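Local coordinates for lumazine protein (Photobacterium kishitanii, PDB 3A3G) that binds a ribityl-lumazine chromophore and probably serves as an antenna that shifts the light of bacterial luciferase to shorter wavelength, at residues I26-D31 / V59-D64; L43-S48 / N79-E84; N101-A106 / N179-N184. All coordinates share one frame; numbering follows the deposited sequence.

Contact 1: residues I26-D31 / V59-D64. With DLZ (1-deoxy-1-(6,7-dimethyl-2,4-dioxo-3,4-dihydropteridin-8(2H)-yl)-D-ribitol), chain C.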
loop_
_atom_site.group_PDB
_atom_site.type_symbol
_atom_site.label_atom_id
_atom_site.label_comp_id
_atom_site.label_asym_id
_atom_site.label_seq_id
_atom_site.Cartn_x
_atom_site.Cartn_y
_atom_site.Cartn_z
ATOM N N ILE A 26 -12.869 -5.675 -4.203
ATOM C CA ILE A 26 -11.826 -6.330 -3.449
ATOM C C ILE A 26 -12.492 -7.164 -2.368
ATOM O O ILE A 26 -13.249 -6.636 -1.575
ATOM C CB ILE A 26 -10.831 -5.263 -2.842
ATOM C CG1 ILE A 26 -10.209 -4.404 -3.972
ATOM C CG2 ILE A 26 -9.706 -5.983 -2.079
ATOM C CD1 ILE A 26 -9.389 -3.170 -3.514
ATOM N N THR A 27 -12.221 -8.466 -2.329
ATOM C CA THR A 27 -12.656 -9.261 -1.157
ATOM C C THR A 27 -11.927 -8.898 0.144
ATOM O O THR A 27 -10.705 -9.011 0.232
ATOM C CB THR A 27 -12.475 -10.796 -1.413
ATOM O OG1 THR A 27 -13.140 -11.140 -2.618
ATOM C CG2 THR A 27 -13.085 -11.643 -0.248
ATOM N N PHE A 28 -12.683 -8.513 1.166
ATOM C CA PHE A 28 -12.146 -8.076 2.466
ATOM C C PHE A 28 -12.282 -9.173 3.504
ATOM O O PHE A 28 -13.260 -9.925 3.485
ATOM C CB PHE A 28 -12.924 -6.844 3.004
ATOM C CG PHE A 28 -12.377 -5.495 2.554
ATOM C CD1 PHE A 28 -11.829 -5.331 1.287
ATOM C CD2 PHE A 28 -12.467 -4.378 3.414
ATOM C CE1 PHE A 28 -11.357 -4.073 0.892
ATOM C CE2 PHE A 28 -11.997 -3.151 3.050
ATOM C CZ PHE A 28 -11.451 -2.967 1.800
ATOM N N PRO A 29 -11.332 -9.239 4.449
ATOM C CA PRO A 29 -11.491 -10.156 5.542
ATOM C C PRO A 29 -12.599 -9.667 6.500
ATOM O O PRO A 29 -12.910 -8.471 6.556
ATOM C CB PRO A 29 -10.100 -10.161 6.195
ATOM C CG PRO A 29 -9.565 -8.852 5.907
ATOM C CD PRO A 29 -10.063 -8.506 4.539
ATOM N N LYS A 30 -13.243 -10.602 7.192
ATOM C CA LYS A 30 -14.450 -10.268 7.980
ATOM C C LYS A 30 -14.266 -9.077 8.943
ATOM O O LYS A 30 -15.117 -8.187 9.012
ATOM C CB LYS A 30 -14.910 -11.503 8.787
ATOM C CG LYS A 30 -16.084 -11.212 9.746
ATOM C CD LYS A 30 -17.424 -11.640 9.137
ATOM C CE LYS A 30 -17.967 -10.616 8.095
ATOM N NZ LYS A 30 -19.465 -10.543 7.921
ATOM N N ASP A 31 -13.149 -9.045 9.660
ATOM C CA ASP A 31 -12.937 -8.029 10.680
ATOM C C ASP A 31 -12.812 -6.600 10.111
ATOM O O ASP A 31 -13.224 -5.602 10.774
ATOM C CB ASP A 31 -11.726 -8.377 11.557
ATOM C CG ASP A 31 -10.395 -8.287 10.809
ATOM O OD1 ASP A 31 -10.271 -8.778 9.641
ATOM O OD2 ASP A 31 -9.447 -7.725 11.416
ATOM N N VAL A 59 -15.767 -5.211 -1.514
ATOM C CA VAL A 59 -15.794 -3.781 -1.284
ATOM C C VAL A 59 -15.213 -3.147 -2.529
ATOM O O VAL A 59 -14.121 -3.510 -2.957
ATOM C CB VAL A 59 -14.955 -3.437 -0.034
ATOM C CG1 VAL A 59 -14.882 -1.916 0.196
ATOM C CG2 VAL A 59 -15.531 -4.171 1.234
ATOM N N TYR A 60 -15.936 -2.189 -3.079
ATOM C CA TYR A 60 -15.587 -1.577 -4.349
ATOM C C TYR A 60 -15.055 -0.175 -4.207
ATOM O O TYR A 60 -15.573 0.593 -3.416
ATOM C CB TYR A 60 -16.820 -1.480 -5.227
ATOM C CG TYR A 60 -17.344 -2.810 -5.708
ATOM C CD1 TYR A 60 -16.989 -3.297 -6.975
ATOM C CD2 TYR A 60 -18.178 -3.573 -4.911
ATOM C CE1 TYR A 60 -17.467 -4.528 -7.425
ATOM C CE2 TYR A 60 -18.689 -4.803 -5.373
ATOM C CZ TYR A 60 -18.308 -5.252 -6.636
ATOM O OH TYR A 60 -18.784 -6.463 -7.106
ATOM N N PHE A 61 -14.052 0.157 -5.032
ATOM C CA PHE A 61 -13.496 1.506 -5.069
ATOM C C PHE A 61 -13.372 1.938 -6.502
ATOM O O PHE A 61 -13.041 1.133 -7.357
ATOM C CB PHE A 61 -12.090 1.546 -4.453
ATOM C CG PHE A 61 -12.031 1.115 -3.027
ATOM C CD1 PHE A 61 -12.033 2.050 -2.023
ATOM C CD2 PHE A 61 -11.909 -0.229 -2.688
ATOM C CE1 PHE A 61 -11.952 1.676 -0.669
ATOM C CE2 PHE A 61 -11.837 -0.626 -1.335
ATOM C CZ PHE A 61 -11.840 0.319 -0.340
ATOM N N ASP A 62 -13.587 3.236 -6.758
ATOM C CA ASP A 62 -13.267 3.814 -8.041
ATOM C C ASP A 62 -11.930 4.506 -7.985
ATOM O O ASP A 62 -11.722 5.405 -7.160
ATOM C CB ASP A 62 -14.341 4.825 -8.463
ATOM C CG ASP A 62 -15.554 4.155 -8.993
ATOM O OD1 ASP A 62 -15.391 3.044 -9.571
ATOM O OD2 ASP A 62 -16.657 4.726 -8.837
ATOM N N ILE A 63 -11.025 4.088 -8.857
ATOM C CA ILE A 63 -9.713 4.697 -8.971
ATOM C C ILE A 63 -9.786 5.617 -10.192
ATOM O O ILE A 63 -9.911 5.170 -11.348
ATOM C CB ILE A 63 -8.599 3.645 -9.132
ATOM C CG1 ILE A 63 -8.644 2.649 -7.932
ATOM C CG2 ILE A 63 -7.222 4.333 -9.201
ATOM C CD1 ILE A 63 -9.325 1.390 -8.294
ATOM N N ASP A 64 -9.694 6.900 -9.900
ATOM C CA ASP A 64 -9.841 7.947 -10.883
ATOM C C ASP A 64 -8.782 9.021 -10.653
ATOM O O ASP A 64 -7.754 9.062 -11.327
ATOM C CB ASP A 64 -11.291 8.505 -10.872
ATOM C CG ASP A 64 -11.858 8.846 -9.474
ATOM O OD1 ASP A 64 -11.210 9.493 -8.592
ATOM O OD2 ASP A 64 -13.076 8.546 -9.281
HETATM C C7 DLZ C . -8.094 11.403 -1.324
HETATM C C7A DLZ C . -8.796 10.465 -2.083
HETATM C C5A DLZ C . -9.986 9.943 -1.570
HETATM C C6 DLZ C . -10.421 10.320 -0.285
HETATM N N5 DLZ C . -10.731 9.042 -2.360
HETATM C C4A DLZ C . -10.280 8.618 -3.644
HETATM C C4 DLZ C . -10.941 7.664 -4.448
HETATM O O4 DLZ C . -11.978 7.079 -4.130
HETATM N N3 DLZ C . -10.450 7.357 -5.706
HETATM C C2 DLZ C . -9.302 7.943 -6.168
HETATM O O2 DLZ C . -8.853 7.672 -7.275
HETATM N N1 DLZ C . -8.639 8.840 -5.382
HETATM C C8 DLZ C . -9.100 9.170 -4.129
HETATM N N8 DLZ C . -8.379 10.094 -3.402
HETATM C "C1'" DLZ C . -7.143 10.635 -4.028
HETATM C "C2'" DLZ C . -5.945 9.661 -3.961
HETATM O "O2'" DLZ C . -5.636 9.294 -2.597
HETATM C "C3'" DLZ C . -4.728 10.393 -4.530
HETATM O "O3'" DLZ C . -5.108 10.759 -5.839
HETATM C "C4'" DLZ C . -3.482 9.529 -4.630
HETATM O "O4'" DLZ C . -2.942 9.175 -3.341
HETATM C "C5'" DLZ C . -2.392 10.280 -5.406
HETATM O "O5'" DLZ C . -1.415 9.294 -5.746
#

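Contact 2: residues L43-S48 / N79-E84. With DLZ (1-deoxy-1-(6,7-dimethyl-2,4-dioxo-3,4-dihydropteridin-8(2H)-yl)-D-ribitol), chain C.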
loop_
_atom_site.group_PDB
_atom_site.type_symbol
_atom_site.label_atom_id
_atom_site.label_comp_id
_atom_site.label_asym_id
_atom_site.label_seq_id
_atom_site.Cartn_x
_atom_site.Cartn_y
_atom_site.Cartn_z
ATOM N N LEU A 43 -7.112 3.248 3.501
ATOM C CA LEU A 43 -5.926 3.058 2.657
ATOM C C LEU A 43 -5.937 1.671 2.026
ATOM O O LEU A 43 -6.141 0.646 2.693
ATOM C CB LEU A 43 -4.602 3.266 3.408
ATOM C CG LEU A 43 -4.235 4.602 4.074
ATOM C CD1 LEU A 43 -2.746 4.645 4.439
ATOM C CD2 LEU A 43 -4.591 5.814 3.211
ATOM N N VAL A 44 -5.730 1.654 0.728
ATOM C CA VAL A 44 -5.587 0.418 0.012
ATOM C C VAL A 44 -4.223 0.488 -0.660
ATOM O O VAL A 44 -3.987 1.377 -1.508
ATOM C CB VAL A 44 -6.664 0.275 -1.083
ATOM C CG1 VAL A 44 -6.506 -1.098 -1.834
ATOM C CG2 VAL A 44 -8.074 0.382 -0.463
ATOM N N ASN A 45 -3.331 -0.457 -0.359
ATOM C CA ASN A 45 -1.908 -0.281 -0.785
ATOM C C ASN A 45 -1.382 1.115 -0.508
ATOM O O ASN A 45 -0.649 1.692 -1.324
ATOM C CB ASN A 45 -1.691 -0.622 -2.259
ATOM C CG ASN A 45 -1.665 -2.140 -2.531
ATOM O OD1 ASN A 45 -1.441 -2.950 -1.630
ATOM N ND2 ASN A 45 -1.905 -2.515 -3.788
ATOM N N GLY A 46 -1.736 1.666 0.651
ATOM C CA GLY A 46 -1.247 2.996 1.082
ATOM C C GLY A 46 -1.982 4.160 0.462
ATOM O O GLY A 46 -1.688 5.315 0.759
ATOM N N CYS A 47 -2.930 3.874 -0.435
ATOM C CA CYS A 47 -3.585 4.962 -1.171
ATOM C C CYS A 47 -4.957 5.219 -0.582
ATOM O O CYS A 47 -5.780 4.299 -0.453
ATOM C CB CYS A 47 -3.707 4.624 -2.684
ATOM S SG CYS A 47 -4.465 5.934 -3.693
ATOM N N SER A 48 -5.209 6.471 -0.235
ATOM C CA SER A 48 -6.546 6.878 0.224
ATOM C C SER A 48 -7.620 6.794 -0.877
ATOM O O SER A 48 -7.497 7.448 -1.938
ATOM C CB SER A 48 -6.473 8.294 0.798
ATOM O OG SER A 48 -7.729 8.651 1.285
ATOM N N ASN A 79 -4.778 -10.415 -7.155
ATOM C CA ASN A 79 -3.657 -9.768 -6.494
ATOM C C ASN A 79 -4.106 -9.366 -5.074
ATOM O O ASN A 79 -5.289 -9.072 -4.831
ATOM C CB ASN A 79 -3.112 -8.511 -7.226
ATOM C CG ASN A 79 -2.356 -8.810 -8.527
ATOM O OD1 ASN A 79 -1.936 -9.957 -8.840
ATOM N ND2 ASN A 79 -2.135 -7.753 -9.291
ATOM N N LYS A 80 -3.136 -9.331 -4.168
ATOM C CA LYS A 80 -3.347 -9.022 -2.744
ATOM C C LYS A 80 -3.000 -7.572 -2.476
ATOM O O LYS A 80 -1.910 -7.103 -2.867
ATOM C CB LYS A 80 -2.454 -9.938 -1.946
ATOM C CG LYS A 80 -2.352 -9.698 -0.508
ATOM C CD LYS A 80 -1.917 -11.015 0.165
ATOM C CE LYS A 80 -0.622 -10.858 0.944
ATOM N NZ LYS A 80 0.619 -11.228 0.101
ATOM N N VAL A 81 -3.912 -6.848 -1.826
ATOM C CA VAL A 81 -3.688 -5.419 -1.602
ATOM C C VAL A 81 -3.600 -5.219 -0.092
ATOM O O VAL A 81 -4.204 -5.969 0.655
ATOM C CB VAL A 81 -4.794 -4.485 -2.203
ATOM C CG1 VAL A 81 -4.831 -4.615 -3.749
ATOM C CG2 VAL A 81 -6.233 -4.804 -1.629
ATOM N N ASN A 82 -2.872 -4.212 0.367
ATOM C CA ASN A 82 -2.833 -3.958 1.834
ATOM C C ASN A 82 -3.995 -3.091 2.262
ATOM O O ASN A 82 -4.324 -2.128 1.567
ATOM C CB ASN A 82 -1.531 -3.264 2.226
ATOM C CG ASN A 82 -0.304 -4.140 1.997
ATOM O OD1 ASN A 82 -0.363 -5.378 2.124
ATOM N ND2 ASN A 82 0.822 -3.500 1.716
ATOM N N LEU A 83 -4.600 -3.405 3.411
ATOM C CA LEU A 83 -5.744 -2.636 3.873
ATOM C C LEU A 83 -5.486 -1.971 5.234
ATOM O O LEU A 83 -4.971 -2.622 6.161
ATOM C CB LEU A 83 -6.987 -3.546 3.996
ATOM C CG LEU A 83 -7.376 -4.306 2.722
ATOM C CD1 LEU A 83 -8.531 -5.293 3.038
ATOM C CD2 LEU A 83 -7.782 -3.375 1.520
ATOM N N GLU A 84 -5.895 -0.717 5.387
ATOM C CA GLU A 84 -5.842 -0.046 6.704
ATOM C C GLU A 84 -6.976 0.944 6.856
ATOM O O GLU A 84 -7.115 1.890 6.048
ATOM C CB GLU A 84 -4.534 0.719 6.920
ATOM C CG GLU A 84 -4.483 1.468 8.314
ATOM C CD GLU A 84 -3.145 2.179 8.606
ATOM O OE1 GLU A 84 -2.320 2.333 7.688
ATOM O OE2 GLU A 84 -2.946 2.584 9.783
HETATM C C7 DLZ C . -8.094 11.403 -1.324
HETATM C C7A DLZ C . -8.796 10.465 -2.083
HETATM C C5A DLZ C . -9.986 9.943 -1.570
HETATM C C6 DLZ C . -10.421 10.320 -0.285
HETATM N N5 DLZ C . -10.731 9.042 -2.360
HETATM C C4A DLZ C . -10.280 8.618 -3.644
HETATM C C4 DLZ C . -10.941 7.664 -4.448
HETATM O O4 DLZ C . -11.978 7.079 -4.130
HETATM N N3 DLZ C . -10.450 7.357 -5.706
HETATM C C2 DLZ C . -9.302 7.943 -6.168
HETATM O O2 DLZ C . -8.853 7.672 -7.275
HETATM N N1 DLZ C . -8.639 8.840 -5.382
HETATM C C8 DLZ C . -9.100 9.170 -4.129
HETATM N N8 DLZ C . -8.379 10.094 -3.402
HETATM C "C1'" DLZ C . -7.143 10.635 -4.028
HETATM C "C2'" DLZ C . -5.945 9.661 -3.961
HETATM O "O2'" DLZ C . -5.636 9.294 -2.597
HETATM C "C3'" DLZ C . -4.728 10.393 -4.530
HETATM O "O3'" DLZ C . -5.108 10.759 -5.839
HETATM C "C4'" DLZ C . -3.482 9.529 -4.630
HETATM O "O4'" DLZ C . -2.942 9.175 -3.341
HETATM C "C5'" DLZ C . -2.392 10.280 -5.406
HETATM O "O5'" DLZ C . -1.415 9.294 -5.746
HETATM O O HOH W 1 -1.304 -5.157 -4.886
HETATM O O HOH W 2 -2.755 0.210 2.908
#

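Contact 3: residues N101-A106 / N179-N184. With DLZ (1-deoxy-1-(6,7-dimethyl-2,4-dioxo-3,4-dihydropteridin-8(2H)-yl)-D-ribitol), chain C.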
loop_
_atom_site.group_PDB
_atom_site.type_symbol
_atom_site.label_atom_id
_atom_site.label_comp_id
_atom_site.label_asym_id
_atom_site.label_seq_id
_atom_site.Cartn_x
_atom_site.Cartn_y
_atom_site.Cartn_z
ATOM N N ASN A 101 -1.649 9.997 0.640
ATOM C CA ASN A 101 -1.307 10.683 -0.595
ATOM C C ASN A 101 -0.076 10.044 -1.234
ATOM O O ASN A 101 1.039 10.307 -0.812
ATOM C CB ASN A 101 -1.027 12.173 -0.390
ATOM C CG ASN A 101 -0.987 12.929 -1.765
ATOM O OD1 ASN A 101 -1.972 12.919 -2.496
ATOM N ND2 ASN A 101 0.135 13.505 -2.114
ATOM N N ILE A 102 -0.288 9.220 -2.249
ATOM C CA ILE A 102 0.817 8.475 -2.889
ATOM C C ILE A 102 1.547 9.426 -3.846
ATOM O O ILE A 102 0.922 10.059 -4.705
ATOM C CB ILE A 102 0.343 7.240 -3.647
ATOM C CG1 ILE A 102 -0.299 6.183 -2.710
ATOM C CG2 ILE A 102 1.542 6.562 -4.437
ATOM C CD1 ILE A 102 0.688 5.686 -1.594
ATOM N N LYS A 103 2.851 9.554 -3.643
ATOM C CA LYS A 103 3.669 10.526 -4.361
ATOM C C LYS A 103 3.941 9.982 -5.730
ATOM O O LYS A 103 4.018 10.745 -6.705
ATOM C CB LYS A 103 4.982 10.772 -3.635
ATOM C CG LYS A 103 4.788 11.153 -2.195
ATOM C CD LYS A 103 3.864 12.401 -2.006
ATOM C CE LYS A 103 3.788 12.761 -0.532
ATOM N NZ LYS A 103 2.492 13.338 -0.088
ATOM N N GLY A 104 4.046 8.660 -5.821
ATOM C CA GLY A 104 4.207 8.041 -7.128
ATOM C C GLY A 104 4.602 6.605 -7.054
ATOM O O GLY A 104 4.712 6.046 -5.970
ATOM N N VAL A 105 4.777 6.001 -8.230
ATOM C CA VAL A 105 5.165 4.584 -8.355
ATOM C C VAL A 105 6.707 4.435 -8.420
ATOM O O VAL A 105 7.374 5.205 -9.087
ATOM C CB VAL A 105 4.487 3.900 -9.617
ATOM C CG1 VAL A 105 5.036 2.548 -9.866
ATOM C CG2 VAL A 105 3.023 3.791 -9.421
ATOM N N ALA A 106 7.246 3.456 -7.678
ATOM C CA ALA A 106 8.640 3.062 -7.796
ATOM C C ALA A 106 8.705 1.552 -8.012
ATOM O O ALA A 106 7.671 0.874 -8.029
ATOM C CB ALA A 106 9.459 3.505 -6.539
ATOM N N ASN A 179 3.543 1.542 -4.444
ATOM C CA ASN A 179 3.058 2.901 -4.216
ATOM C C ASN A 179 3.962 3.512 -3.184
ATOM O O ASN A 179 4.114 2.950 -2.112
ATOM C CB ASN A 179 1.614 2.874 -3.627
ATOM C CG ASN A 179 0.583 2.505 -4.638
ATOM O OD1 ASN A 179 0.802 2.686 -5.850
ATOM N ND2 ASN A 179 -0.548 1.945 -4.171
ATOM N N VAL A 180 4.585 4.642 -3.478
ATOM C CA VAL A 180 5.456 5.274 -2.472
ATOM C C VAL A 180 4.792 6.501 -1.833
ATOM O O VAL A 180 4.316 7.409 -2.535
ATOM C CB VAL A 180 6.843 5.711 -3.087
ATOM C CG1 VAL A 180 7.753 6.370 -2.034
ATOM C CG2 VAL A 180 7.519 4.513 -3.776
ATOM N N GLU A 181 4.738 6.529 -0.503
ATOM C CA GLU A 181 4.445 7.791 0.174
ATOM C C GLU A 181 5.708 8.290 0.904
ATOM O O GLU A 181 6.309 7.574 1.737
ATOM C CB GLU A 181 3.221 7.715 1.112
ATOM C CG GLU A 181 2.937 9.110 1.797
ATOM C CD GLU A 181 1.687 9.188 2.619
ATOM O OE1 GLU A 181 0.872 8.222 2.645
ATOM O OE2 GLU A 181 1.491 10.257 3.234
ATOM N N THR A 182 6.137 9.491 0.536
ATOM C CA THR A 182 7.254 10.140 1.234
ATOM C C THR A 182 6.675 11.054 2.313
ATOM O O THR A 182 5.552 11.575 2.192
ATOM C CB THR A 182 8.209 10.929 0.295
ATOM O OG1 THR A 182 7.449 11.832 -0.507
ATOM C CG2 THR A 182 8.994 9.986 -0.657
ATOM N N LEU A 183 7.466 11.225 3.370
ATOM C CA LEU A 183 7.024 11.799 4.632
ATOM C C LEU A 183 8.166 12.649 5.112
ATOM O O LEU A 183 8.933 12.202 5.987
ATOM C CB LEU A 183 6.854 10.714 5.691
ATOM C CG LEU A 183 6.238 9.403 5.263
ATOM C CD1 LEU A 183 6.574 8.381 6.297
ATOM C CD2 LEU A 183 4.750 9.606 5.138
ATOM N N ASN A 184 8.300 13.855 4.571
ATOM C CA ASN A 184 7.362 14.417 3.604
ATOM C C ASN A 184 8.082 15.537 2.875
ATOM O O ASN A 184 8.952 16.186 3.469
ATOM C CB ASN A 184 6.088 14.961 4.300
ATOM C CG ASN A 184 6.356 16.228 5.120
ATOM O OD1 ASN A 184 5.567 17.187 5.075
ATOM N ND2 ASN A 184 7.470 16.236 5.874
HETATM C C7 DLZ C . -8.094 11.403 -1.324
HETATM C C7A DLZ C . -8.796 10.465 -2.083
HETATM C C5A DLZ C . -9.986 9.943 -1.570
HETATM C C6 DLZ C . -10.421 10.320 -0.285
HETATM N N5 DLZ C . -10.731 9.042 -2.360
HETATM C C4A DLZ C . -10.280 8.618 -3.644
HETATM C C4 DLZ C . -10.941 7.664 -4.448
HETATM O O4 DLZ C . -11.978 7.079 -4.130
HETATM N N3 DLZ C . -10.450 7.357 -5.706
HETATM C C2 DLZ C . -9.302 7.943 -6.168
HETATM O O2 DLZ C . -8.853 7.672 -7.275
HETATM N N1 DLZ C . -8.639 8.840 -5.382
HETATM C C8 DLZ C . -9.100 9.170 -4.129
HETATM N N8 DLZ C . -8.379 10.094 -3.402
HETATM C "C1'" DLZ C . -7.143 10.635 -4.028
HETATM C "C2'" DLZ C . -5.945 9.661 -3.961
HETATM O "O2'" DLZ C . -5.636 9.294 -2.597
HETATM C "C3'" DLZ C . -4.728 10.393 -4.530
HETATM O "O3'" DLZ C . -5.108 10.759 -5.839
HETATM C "C4'" DLZ C . -3.482 9.529 -4.630
HETATM O "O4'" DLZ C . -2.942 9.175 -3.341
HETATM C "C5'" DLZ C . -2.392 10.280 -5.406
HETATM O "O5'" DLZ C . -1.415 9.294 -5.746
HETATM O O HOH W 3 2.945 12.426 2.775
#

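Contact 1: residues I26-D31 / V59-D64
I26 and V59 form an antiparallel hydrogen-bonded pair, with I26 N to V59 O at 2.8 Å and V59 N to I26 O at 2.9 Å. The pair joins the end of strand 22-27 to strand 58-63. Past it, the chain of residues 26-31 leaves the sheet and turns into helix 30-33. F28 keeps touch with strand 58-63 through its ring. V59 CG2 sits over one face of that ring in a CH-pi contact, 3.7 Å from the centroid and 14° off the normal. This methyl lies anti to the carbonyl carbon of V59, which places it over the ring. V59 CG1 meets the ring at CZ. The F28 and F61 side chains point across each other at about a right angle, but their rings are tilted by only about 30°. F28 CZ comes to the edge of the F61 ring, 3.9 Å from F61 CE2. I26 CD1 approaches F61 obliquely, 4.0 Å from CD2. M42 also packs on F61. The backbone at the end of strand 58-63 and just after it binds the lumazine ring. DLZ N3 donates to D62 O at 2.7 Å, and D64 N donates to DLZ O2 at 2.9 Å. D62 turns its carboxylate to R23 instead. The apolar cluster belongs to the interior of the N-terminal six-stranded antiparallel barrel, and the backbone of D62 and D64 forms part of the chromophore site.

Contact 2: residues L43-S48 / N79-E84
N82 O is gripped by the backbone of residues 43-48 and by a water. N45 N donates to it at 2.7 Å, in the carbonyl plane and on a lone pair. V44 CA makes a CA-H...O contact with the same oxygen at 3.2 Å. A water that accepts from G46 N adds a weak hydrogen bond. The N45 side chain answers in the other direction: N82 N donates to N45 OD1 at 2.8 Å, nearly straight at 166° but from above the amide plane. CG of N45 lies beside its own backbone N (chi1 -76°), and this turns the amide back toward strand 80-84. Its ND2 lies 3.6 Å from V81 CG1 and reaches K80 O through a second water. N168 also binds N45 OD1, while the N82 amide is held by N141 and N168. At the other end, L43 N donates to E84 O and E84 N to L43 O. The two side chains run side by side, with L43 CD1 4.0 Å from E84 OE1. The E84 carboxylate accepts from K3 N and G4 N. On the other face of the sheet V44 CG1 meets V81 CG2 at 3.7 Å and, more loosely, L83 CD2. V44 to C47 is a type I' turn, and it leads to S48, whose O accepts from DLZ O2' at 2.7 Å. The chemistry implies that a buried asparagine side chain takes over the sheet bonding where strand 41-44 turns away, just before the chain reaches the ribityl group.

Contact 3: residues N101-A106 / N179-N184
Two backbone hydrogen bonds join the segments: K103 N to V180 O at 2.8 Å, and V180 N to G104 O at 2.9 Å. K103 and G104 thus both face V180, a classic beta bulge at the start of strand 104-114. Packing contacts flank these bonds in sequence. A106 CB meets V180 CG2 at 3.5 Å. I102 crosses N179 at about a right angle, its CD1 3.6 Å from N179 CB, while its CG2 rests on V180 O. Among the polar side chains, K103 is bent at chi2 (-56°) and runs across T182, with CG 3.2 Å from OG1. K103 NZ donates a hydrogen bond to a water, which in turn donates to E181 OE2 and T182 O. The extended E181 passes N101 O with its CG, and its carboxylate accepts from T99 and G100. The N179 amide is held by T71 and by N45 of the first barrel. The ligand bonds use the backbone of I102: its N donates to DLZ O4' at 2.9 Å, and DLZ O5' donates to its O at 2.7 Å. A bulged strand start of the second lumazine-binding repeat here closes over the ribityl tail of a chromophore seated in the first.

From the N terminus, strand 22-27 opens contact 1, which closes when strand 58-63 returns beside it. Residues 43-48 lie inside that loop, but their partner 79-84 lies beyond it, so contacts 1 and 2 cross. Both belong to the N-terminal barrel and touch in its interior, where I26 packs on V81, F28 on L83 and F61 on V44. Contact 3 follows in series. It closes a long loop through the second repeat, from residues 101-106 to 179-184. It meets contact 2 where I102 packs on G46 and C47, but stays about 9 Å from contact 1 at the nearest atoms. The lumazine touches all three and bridges the two repeats.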